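Local coordinates for endoglucanase A (Clostridium acetobutylicum, PDB 3IK2), which probably hydrolyses internal beta-1,4-glucosidic bonds of cellulose and related glucans, as a family 44 glycoside hydrolase with a TIM-like barrel, at residues 175-180 with 206-211; 181-186 with 225-230; 218-223 with 378-383. One frame throughout, in Å; residues are numbered along the deposited sequence.

Overall arrangement
All three contacts belong to the eight-stranded parallel barrel; contact 1 uses strand 174-177, and contacts 2 and 3 share its neighbour, strand 220-226. Contact 1 sets strand 174-177 against helix 198-215 outside the barrel; contact 2 joins the chain that follows strand 174-177 to the end of strand 220-226; contact 3 spans the interior from strand 220-226 to strand 379-384. Along the chain, contact 2 interleaves with both others, whereas contact 1 closes before contact 3 opens. Their centres lie about 15 Å (1 and 2), 12 Å (1 and 3) and 18 Å (2 and 3) apart. They sample the outer layer, the C-terminal rim, where TIM-barrel enzymes place their active sites, and the core.

Contact 1 of 3, residues 175-180 with 206-211; sequences YSLDNE and TQLAQV
Leu177 packs against Leu208 and Ala209 where strand 174-177 of the TIM-like barrel, lying beside strand 220-226, is backed by helix 198-215, the helical layer outside the sheet. Along the strand, Ser176 points away from the helix, and its OG donates a 2.9 Å hydrogen bond to Asp178 O, lying in the carbonyl plane at a C=O...O angle of 159°, which ties down the turn where the strand ends. Leu177 is the centre of that inverse gamma turn. Its CG is anti to the carbonyl carbon (chi1 -79°), which swings the branched end over to the helix: CD1 approaches Leu208 CG at 4.0 Å, and CD2 faces Ala209 CB at 4.3 Å. The two leucine side chains run past each other in opposite directions, so that Leu208 CD2 rests 4.0 Å from Leu177 CA. Asp178 then turns to a polar network: OD2 accepts the backbone N-H groups of Ala105 and Gly106, while OD1 is held by Thr43 OG1 and Trp184 NE1 and, weakly, by Asn179 N. Each carboxylate oxygen thus has at least two partners, which should restrict its rotation. On the helix side, the backbone N of Asp178 lies 4.3 Å from Leu208 CD2.

Contact 2 of 3, residues 181-186 with 225-230; sequences PSLWPS and ALFGFS
The carbonyl oxygen of Pro181, a residue whose ring leans on the end of strand 220-226, is gripped by two donors: Trp184 N at 3.1 Å, closing the 3-10 turn 181-183, and the hydroxyl of Thr196. Across the contact, Pro181 CD lies 3.7 Å from Ala225 O, while on its other flank Pro181 CA sits over the centre of the Trp184 indole, 3.5 Å above the plane. The turn thus presents Ser182 and Leu183 to Phe227. CG of Phe227 lies between its backbone N and carbonyl carbon (chi1 87°), a position that stands the ring up beside the turn, with one face toward Leu183. Over that face comes Leu183 CD1, 4.0 Å from the centroid of the Phe227 ring and 28° off the ring normal, a CH-pi contact; the leucine and phenylalanine side chains cross at about a right angle. Leu183 CG closes on Phe227 CD2 at 3.6 Å. Ser182 approaches differently, its OG lying in the ring plane at the edge, 3.6 Å from Phe227 CD2. One face and one edge of the ring are thus met by consecutive residues of the turn. Ala231 of helix 229-234 touches both Ser182 and Leu226. This is the packing together of successive beta-alpha loops at the C-terminal end of the strands in a TIM-type barrel.

Contact 3 of 3, residues 218-223 with 378-383; sequences AAETFG and GVYFAT
Phe222 and Phe381 meet inside the barrel as a T-shaped pair, with the edge of the Phe222 ring directed at the face of Phe381; the centroids are 5.2 Å apart and the planes stand at 72°. The touching is done by Phe222 CE2, which comes to 3.7 Å from Phe381 CG, and Phe222 CZ lies over the same phenylalanine face. Different first torsions bring this about: Phe222 has CG anti to its carbonyl carbon (chi1 -74°), whereas in Phe381 it is anti to the backbone N (chi1 -174°), and the two side chains cross at about a right angle.

Nearer the start of both strands, Glu220 and Tyr380 reach for each other from opposite directions. The glutamate is extended beyond CG, bringing its OE2 to 3.0 Å from Tyr380 OH, while OE1 comes 3.2 Å from Tyr380 CE2; carboxylate and ring planes are steeply inclined to each other. The carboxylate has firmer partners outside the pair: Tyr98 OH hydrogen-bonds to OE1, and Lys347 NZ forms a salt bridge with OE2, which probably favours the ionised carboxylate. Lys347 also makes a cation-pi contact with the Tyr380 ring. Tyr380 and Phe381 both point inward although adjacent, because the backbone at Tyr380 departs from extended geometry.

Strands 220-226 and 379-384 are not neighbours in the sheet, and this contact bridges the core between them. Ser349 of strand 347-353 touches both phenylalanines, while Thr221 faces outward onto helix 198-215, and Val379 and Ala382 onto helix 361-376.

Contact 1 of 3, residues 175-180 with 206-211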
loop_
_atom_site.group_PDB
_atom_site.type_symbol
_atom_site.label_atom_id
_atom_site.label_comp_id
_atom_site.label_asym_id
_atom_site.label_seq_id
_atom_site.Cartn_x
_atom_site.Cartn_y
_atom_site.Cartn_z
ATOM N N TYR A 175 -7.372 2.460 -10.497
ATOM C CA TYR A 175 -6.537 1.946 -11.594
ATOM C C TYR A 175 -5.108 2.393 -11.396
ATOM O O TYR A 175 -4.838 3.575 -11.204
ATOM C CB TYR A 175 -7.052 2.402 -12.987
ATOM C CG TYR A 175 -8.362 1.732 -13.330
ATOM C CD1 TYR A 175 -8.387 0.513 -14.033
ATOM C CD2 TYR A 175 -9.590 2.309 -12.950
ATOM C CE1 TYR A 175 -9.604 -0.141 -14.316
ATOM C CE2 TYR A 175 -10.792 1.677 -13.232
ATOM C CZ TYR A 175 -10.788 0.456 -13.912
ATOM O OH TYR A 175 -11.987 -0.135 -14.189
ATOM N N SER A 176 -4.188 1.442 -11.454
ATOM C CA SER A 176 -2.767 1.756 -11.343
ATOM C C SER A 176 -2.199 1.968 -12.746
ATOM O O SER A 176 -2.519 1.210 -13.691
ATOM C CB SER A 176 -1.980 0.656 -10.607
ATOM O OG SER A 176 -0.593 1.014 -10.476
ATOM N N LEU A 177 -1.390 3.013 -12.875
ATOM C CA LEU A 177 -0.705 3.356 -14.134
ATOM C C LEU A 177 0.558 2.470 -14.241
ATOM O O LEU A 177 1.688 2.923 -13.960
ATOM C CB LEU A 177 -0.377 4.856 -14.159
ATOM C CG LEU A 177 -1.440 5.947 -14.509
ATOM C CD1 LEU A 177 -2.916 5.486 -14.673
ATOM C CD2 LEU A 177 -1.342 7.180 -13.625
ATOM N N ASP A 178 0.352 1.203 -14.643
ATOM C CA ASP A 178 1.434 0.209 -14.697
ATOM C C ASP A 178 2.114 0.029 -13.324
ATOM O O ASP A 178 1.464 0.125 -12.285
ATOM C CB ASP A 178 2.455 0.544 -15.824
ATOM C CG ASP A 178 3.179 -0.687 -16.353
ATOM O OD1 ASP A 178 3.980 -1.285 -15.585
ATOM O OD2 ASP A 178 2.959 -1.042 -17.543
ATOM N N ASN A 179 3.429 -0.169 -13.331
ATOM C CA ASN A 179 4.145 -0.530 -12.121
ATOM C C ASN A 179 5.623 -0.234 -12.213
ATOM O O ASN A 179 6.252 -0.617 -13.180
ATOM C CB ASN A 179 3.959 -2.023 -11.849
ATOM C CG ASN A 179 4.668 -2.476 -10.595
ATOM O OD1 ASN A 179 4.244 -2.152 -9.497
ATOM N ND2 ASN A 179 5.750 -3.235 -10.758
ATOM N N GLU A 180 6.180 0.417 -11.204
ATOM C CA GLU A 180 7.644 0.660 -11.146
ATOM C C GLU A 180 8.337 0.959 -12.487
ATOM O O GLU A 180 9.262 0.247 -12.895
ATOM C CB GLU A 180 8.355 -0.467 -10.398
ATOM C CG GLU A 180 7.803 -0.640 -8.991
ATOM C CD GLU A 180 8.499 -1.683 -8.221
ATOM O OE1 GLU A 180 9.403 -2.353 -8.789
ATOM O OE2 GLU A 180 8.142 -1.852 -7.035
ATOM N N THR A 206 0.076 10.326 -18.087
ATOM C CA THR A 206 -0.939 11.319 -18.393
ATOM C C THR A 206 -1.983 10.751 -19.366
ATOM O O THR A 206 -3.168 10.876 -19.140
ATOM C CB THR A 206 -0.301 12.651 -18.931
ATOM O OG1 THR A 206 0.457 13.278 -17.880
ATOM C CG2 THR A 206 -1.378 13.598 -19.380
ATOM N N GLN A 207 -1.513 10.126 -20.438
ATOM C CA GLN A 207 -2.361 9.545 -21.453
ATOM C C GLN A 207 -3.150 8.351 -20.919
ATOM O O GLN A 207 -4.314 8.212 -21.219
ATOM C CB GLN A 207 -1.518 9.120 -22.651
ATOM C CG GLN A 207 -0.811 10.274 -23.357
ATOM C CD GLN A 207 -0.092 9.808 -24.623
ATOM O OE1 GLN A 207 -0.127 8.611 -24.986
ATOM N NE2 GLN A 207 0.565 10.747 -25.308
ATOM N N LEU A 208 -2.509 7.506 -20.113
ATOM C CA LEU A 208 -3.218 6.386 -19.488
ATOM C C LEU A 208 -4.246 6.879 -18.466
ATOM O O LEU A 208 -5.362 6.373 -18.410
ATOM C CB LEU A 208 -2.239 5.386 -18.872
ATOM C CG LEU A 208 -2.772 4.016 -18.421
ATOM C CD1 LEU A 208 -3.694 3.362 -19.502
ATOM C CD2 LEU A 208 -1.617 3.035 -17.983
ATOM N N ALA A 209 -3.898 7.883 -17.664
ATOM C CA ALA A 209 -4.905 8.464 -16.772
ATOM C C ALA A 209 -6.081 9.067 -17.554
ATOM O O ALA A 209 -7.219 8.967 -17.119
ATOM C CB ALA A 209 -4.272 9.496 -15.813
ATOM N N GLN A 210 -5.829 9.670 -18.723
ATOM C CA GLN A 210 -6.938 10.168 -19.557
ATOM C C GLN A 210 -7.889 9.069 -20.082
ATOM O O GLN A 210 -9.096 9.277 -20.183
ATOM C CB GLN A 210 -6.429 11.033 -20.714
ATOM C CG GLN A 210 -5.806 12.346 -20.254
ATOM C CD GLN A 210 -6.351 13.559 -20.995
ATOM O OE1 GLN A 210 -5.615 14.199 -21.730
ATOM N NE2 GLN A 210 -7.657 13.878 -20.809
ATOM N N VAL A 211 -7.347 7.898 -20.413
ATOM C CA VAL A 211 -8.185 6.743 -20.775
ATOM C C VAL A 211 -9.139 6.333 -19.634
ATOM O O VAL A 211 -10.335 6.114 -19.859
ATOM C CB VAL A 211 -7.298 5.550 -21.185
ATOM C CG1 VAL A 211 -8.075 4.237 -21.154
ATOM C CG2 VAL A 211 -6.664 5.826 -22.567
#

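Contact 2 of 3, residues 181-186 with 225-230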
loop_
_atom_site.group_PDB
_atom_site.type_symbol
_atom_site.label_atom_id
_atom_site.label_comp_id
_atom_site.label_asym_id
_atom_site.label_seq_id
_atom_site.Cartn_x
_atom_site.Cartn_y
_atom_site.Cartn_z
ATOM N N PRO A 181 7.917 2.059 -13.139
ATOM C CA PRO A 181 8.347 2.436 -14.485
ATOM C C PRO A 181 9.866 2.682 -14.657
ATOM O O PRO A 181 10.418 2.364 -15.725
ATOM C CB PRO A 181 7.527 3.703 -14.768
ATOM C CG PRO A 181 7.194 4.226 -13.432
ATOM C CD PRO A 181 6.974 3.044 -12.573
ATOM N N SER A 182 10.539 3.237 -13.643
ATOM C CA SER A 182 11.988 3.435 -13.737
ATOM C C SER A 182 12.745 2.095 -13.662
ATOM O O SER A 182 13.933 2.018 -13.994
ATOM C CB SER A 182 12.487 4.442 -12.681
ATOM O OG SER A 182 12.649 3.867 -11.391
ATOM N N LEU A 183 12.050 1.026 -13.244
ATOM C CA LEU A 183 12.639 -0.297 -13.286
ATOM C C LEU A 183 12.251 -1.088 -14.534
ATOM O O LEU A 183 12.626 -2.224 -14.656
ATOM C CB LEU A 183 12.269 -1.096 -12.023
ATOM C CG LEU A 183 12.867 -0.578 -10.726
ATOM C CD1 LEU A 183 12.638 -1.603 -9.583
ATOM C CD2 LEU A 183 14.344 -0.272 -10.934
ATOM N N TRP A 184 11.517 -0.498 -15.468
ATOM C CA TRP A 184 11.134 -1.251 -16.671
ATOM C C TRP A 184 12.321 -1.910 -17.368
ATOM O O TRP A 184 12.202 -3.053 -17.749
ATOM C CB TRP A 184 10.367 -0.397 -17.677
ATOM C CG TRP A 184 8.940 -0.143 -17.318
ATOM C CD1 TRP A 184 8.142 -0.893 -16.483
ATOM C CD2 TRP A 184 8.127 0.933 -17.787
ATOM N NE1 TRP A 184 6.893 -0.337 -16.390
ATOM C CE2 TRP A 184 6.844 0.777 -17.194
ATOM C CE3 TRP A 184 8.356 2.022 -18.631
ATOM C CZ2 TRP A 184 5.787 1.670 -17.433
ATOM C CZ3 TRP A 184 7.297 2.933 -18.852
ATOM C CH2 TRP A 184 6.043 2.744 -18.258
ATOM N N PRO A 185 13.459 -1.186 -17.556
ATOM C CA PRO A 185 14.610 -1.795 -18.262
ATOM C C PRO A 185 15.303 -2.941 -17.526
ATOM O O PRO A 185 15.931 -3.781 -18.172
ATOM C CB PRO A 185 15.592 -0.618 -18.437
ATOM C CG PRO A 185 15.258 0.316 -17.319
ATOM C CD PRO A 185 13.748 0.212 -17.162
ATOM N N SER A 186 15.235 -2.974 -16.197
ATOM C CA SER A 186 15.903 -4.050 -15.471
ATOM C C SER A 186 14.955 -5.151 -15.039
ATOM O O SER A 186 15.370 -6.289 -14.905
ATOM C CB SER A 186 16.707 -3.518 -14.294
ATOM O OG SER A 186 15.893 -2.735 -13.488
ATOM N N ALA A 225 3.587 4.826 -9.191
ATOM C CA ALA A 225 3.968 3.516 -8.596
ATOM C C ALA A 225 5.475 3.322 -8.584
ATOM O O ALA A 225 6.005 2.332 -9.096
ATOM C CB ALA A 225 3.254 2.318 -9.279
ATOM N N LEU A 226 6.153 4.277 -7.957
ATOM C CA LEU A 226 7.601 4.305 -7.853
ATOM C C LEU A 226 8.115 3.249 -6.873
ATOM O O LEU A 226 7.562 3.081 -5.778
ATOM C CB LEU A 226 8.028 5.691 -7.384
ATOM C CG LEU A 226 7.519 6.847 -8.230
ATOM C CD1 LEU A 226 7.730 8.198 -7.476
ATOM C CD2 LEU A 226 8.162 6.844 -9.581
ATOM N N PHE A 227 9.178 2.560 -7.264
ATOM C CA PHE A 227 9.692 1.398 -6.529
ATOM C C PHE A 227 10.277 1.693 -5.138
ATOM O O PHE A 227 10.358 0.798 -4.287
ATOM C CB PHE A 227 10.697 0.635 -7.413
ATOM C CG PHE A 227 12.142 1.128 -7.328
ATOM C CD1 PHE A 227 13.008 0.650 -6.336
ATOM C CD2 PHE A 227 12.654 2.008 -8.272
ATOM C CE1 PHE A 227 14.328 1.087 -6.271
ATOM C CE2 PHE A 227 14.008 2.427 -8.230
ATOM C CZ PHE A 227 14.825 1.980 -7.227
ATOM N N GLY A 228 10.696 2.939 -4.908
ATOM C CA GLY A 228 11.581 3.219 -3.774
ATOM C C GLY A 228 12.300 4.548 -3.854
ATOM O O GLY A 228 12.164 5.266 -4.831
ATOM N N PHE A 229 13.085 4.887 -2.826
ATOM C CA PHE A 229 13.529 6.259 -2.682
ATOM C C PHE A 229 14.328 6.757 -3.880
ATOM O O PHE A 229 14.249 7.940 -4.245
ATOM C CB PHE A 229 14.347 6.459 -1.385
ATOM C CG PHE A 229 14.513 7.891 -1.016
ATOM C CD1 PHE A 229 13.684 8.470 -0.067
ATOM C CD2 PHE A 229 15.474 8.686 -1.658
ATOM C CE1 PHE A 229 13.828 9.826 0.276
ATOM C CE2 PHE A 229 15.608 10.038 -1.348
ATOM C CZ PHE A 229 14.798 10.612 -0.369
ATOM N N SER A 230 15.123 5.867 -4.456
ATOM C CA SER A 230 15.922 6.200 -5.635
ATOM C C SER A 230 15.088 6.750 -6.812
ATOM O O SER A 230 15.509 7.714 -7.479
ATOM C CB SER A 230 16.769 4.990 -6.056
ATOM O OG SER A 230 17.260 5.180 -7.363
#

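Contact 3 of 3, residues 218-223 with 378-383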
loop_
_atom_site.group_PDB
_atom_site.type_symbol
_atom_site.label_atom_id
_atom_site.label_comp_id
_atom_site.label_asym_id
_atom_site.label_seq_id
_atom_site.Cartn_x
_atom_site.Cartn_y
_atom_site.Cartn_z
ATOM N N ALA A 218 -15.389 8.514 -12.614
ATOM C CA ALA A 218 -15.440 8.405 -11.144
ATOM C C ALA A 218 -14.314 7.515 -10.594
ATOM O O ALA A 218 -14.097 7.452 -9.394
ATOM C CB ALA A 218 -16.812 7.838 -10.729
ATOM N N ALA A 219 -13.602 6.821 -11.476
ATOM C CA ALA A 219 -12.510 5.961 -11.038
ATOM C C ALA A 219 -11.258 6.781 -10.737
ATOM O O ALA A 219 -11.018 7.842 -11.325
ATOM C CB ALA A 219 -12.232 4.892 -12.065
ATOM N N GLU A 220 -10.466 6.274 -9.802
ATOM C CA GLU A 220 -9.274 6.970 -9.308
ATOM C C GLU A 220 -7.992 6.403 -9.926
ATOM O O GLU A 220 -7.899 5.186 -10.202
ATOM C CB GLU A 220 -9.205 6.853 -7.793
ATOM C CG GLU A 220 -10.148 7.811 -7.085
ATOM C CD GLU A 220 -10.188 7.559 -5.582
ATOM O OE1 GLU A 220 -9.667 6.512 -5.114
ATOM O OE2 GLU A 220 -10.777 8.394 -4.868
ATOM N N THR A 221 -7.018 7.293 -10.146
ATOM C CA THR A 221 -5.753 6.905 -10.782
ATOM C C THR A 221 -4.624 7.004 -9.796
ATOM O O THR A 221 -4.590 7.930 -8.975
ATOM C CB THR A 221 -5.408 7.762 -12.038
ATOM O OG1 THR A 221 -5.504 9.145 -11.702
ATOM C CG2 THR A 221 -6.359 7.418 -13.184
ATOM N N PHE A 222 -3.725 6.022 -9.889
ATOM C CA PHE A 222 -2.625 5.832 -8.953
ATOM C C PHE A 222 -1.389 5.835 -9.820
ATOM O O PHE A 222 -1.282 4.995 -10.746
ATOM C CB PHE A 222 -2.727 4.467 -8.215
ATOM C CG PHE A 222 -3.819 4.412 -7.147
ATOM C CD1 PHE A 222 -5.168 4.550 -7.495
ATOM C CD2 PHE A 222 -3.487 4.231 -5.803
ATOM C CE1 PHE A 222 -6.166 4.522 -6.528
ATOM C CE2 PHE A 222 -4.473 4.165 -4.813
ATOM C CZ PHE A 222 -5.832 4.332 -5.167
ATOM N N GLY A 223 -0.463 6.761 -9.508
ATOM C CA GLY A 223 0.808 6.892 -10.215
ATOM C C GLY A 223 1.856 7.639 -9.404
ATOM O O GLY A 223 1.526 8.314 -8.439
ATOM N N GLY A 378 -2.746 10.523 7.343
ATOM C CA GLY A 378 -3.414 10.866 6.080
ATOM C C GLY A 378 -3.007 10.066 4.824
ATOM O O GLY A 378 -3.041 10.585 3.703
ATOM N N VAL A 379 -2.624 8.808 5.004
ATOM C CA VAL A 379 -2.522 7.855 3.858
ATOM C C VAL A 379 -3.927 7.388 3.459
ATOM O O VAL A 379 -4.724 6.977 4.308
ATOM C CB VAL A 379 -1.594 6.670 4.220
ATOM C CG1 VAL A 379 -1.572 5.602 3.164
ATOM C CG2 VAL A 379 -0.162 7.204 4.470
ATOM N N TYR A 380 -4.231 7.467 2.166
ATOM C CA TYR A 380 -5.536 7.103 1.647
ATOM C C TYR A 380 -5.683 5.595 1.382
ATOM O O TYR A 380 -6.768 5.034 1.505
ATOM C CB TYR A 380 -5.790 7.872 0.344
ATOM C CG TYR A 380 -7.146 7.627 -0.314
ATOM C CD1 TYR A 380 -8.282 8.278 0.140
ATOM C CD2 TYR A 380 -7.273 6.775 -1.438
ATOM C CE1 TYR A 380 -9.549 8.076 -0.477
ATOM C CE2 TYR A 380 -8.529 6.565 -2.077
ATOM C CZ TYR A 380 -9.662 7.226 -1.576
ATOM O OH TYR A 380 -10.919 7.057 -2.155
ATOM N N PHE A 381 -4.589 4.956 0.998
ATOM C CA PHE A 381 -4.624 3.583 0.486
ATOM C C PHE A 381 -3.277 2.921 0.791
ATOM O O PHE A 381 -2.209 3.532 0.630
ATOM C CB PHE A 381 -4.901 3.612 -1.029
ATOM C CG PHE A 381 -5.105 2.233 -1.666
ATOM C CD1 PHE A 381 -6.394 1.732 -1.876
ATOM C CD2 PHE A 381 -4.007 1.467 -2.087
ATOM C CE1 PHE A 381 -6.591 0.455 -2.479
ATOM C CE2 PHE A 381 -4.191 0.199 -2.676
ATOM C CZ PHE A 381 -5.487 -0.310 -2.865
ATOM N N ALA A 382 -3.316 1.676 1.242
ATOM C CA ALA A 382 -2.082 0.922 1.381
ATOM C C ALA A 382 -2.377 -0.568 1.210
ATOM O O ALA A 382 -3.391 -1.051 1.691
ATOM C CB ALA A 382 -1.436 1.194 2.740
ATOM N N THR A 383 -1.493 -1.251 0.501
ATOM C CA THR A 383 -1.588 -2.666 0.252
ATOM C C THR A 383 -0.212 -3.320 0.549
ATOM O O THR A 383 0.823 -3.002 -0.059
ATOM C CB THR A 383 -2.160 -3.017 -1.167
ATOM O OG1 THR A 383 -1.643 -2.137 -2.164
ATOM C CG2 THR A 383 -3.680 -2.899 -1.200
#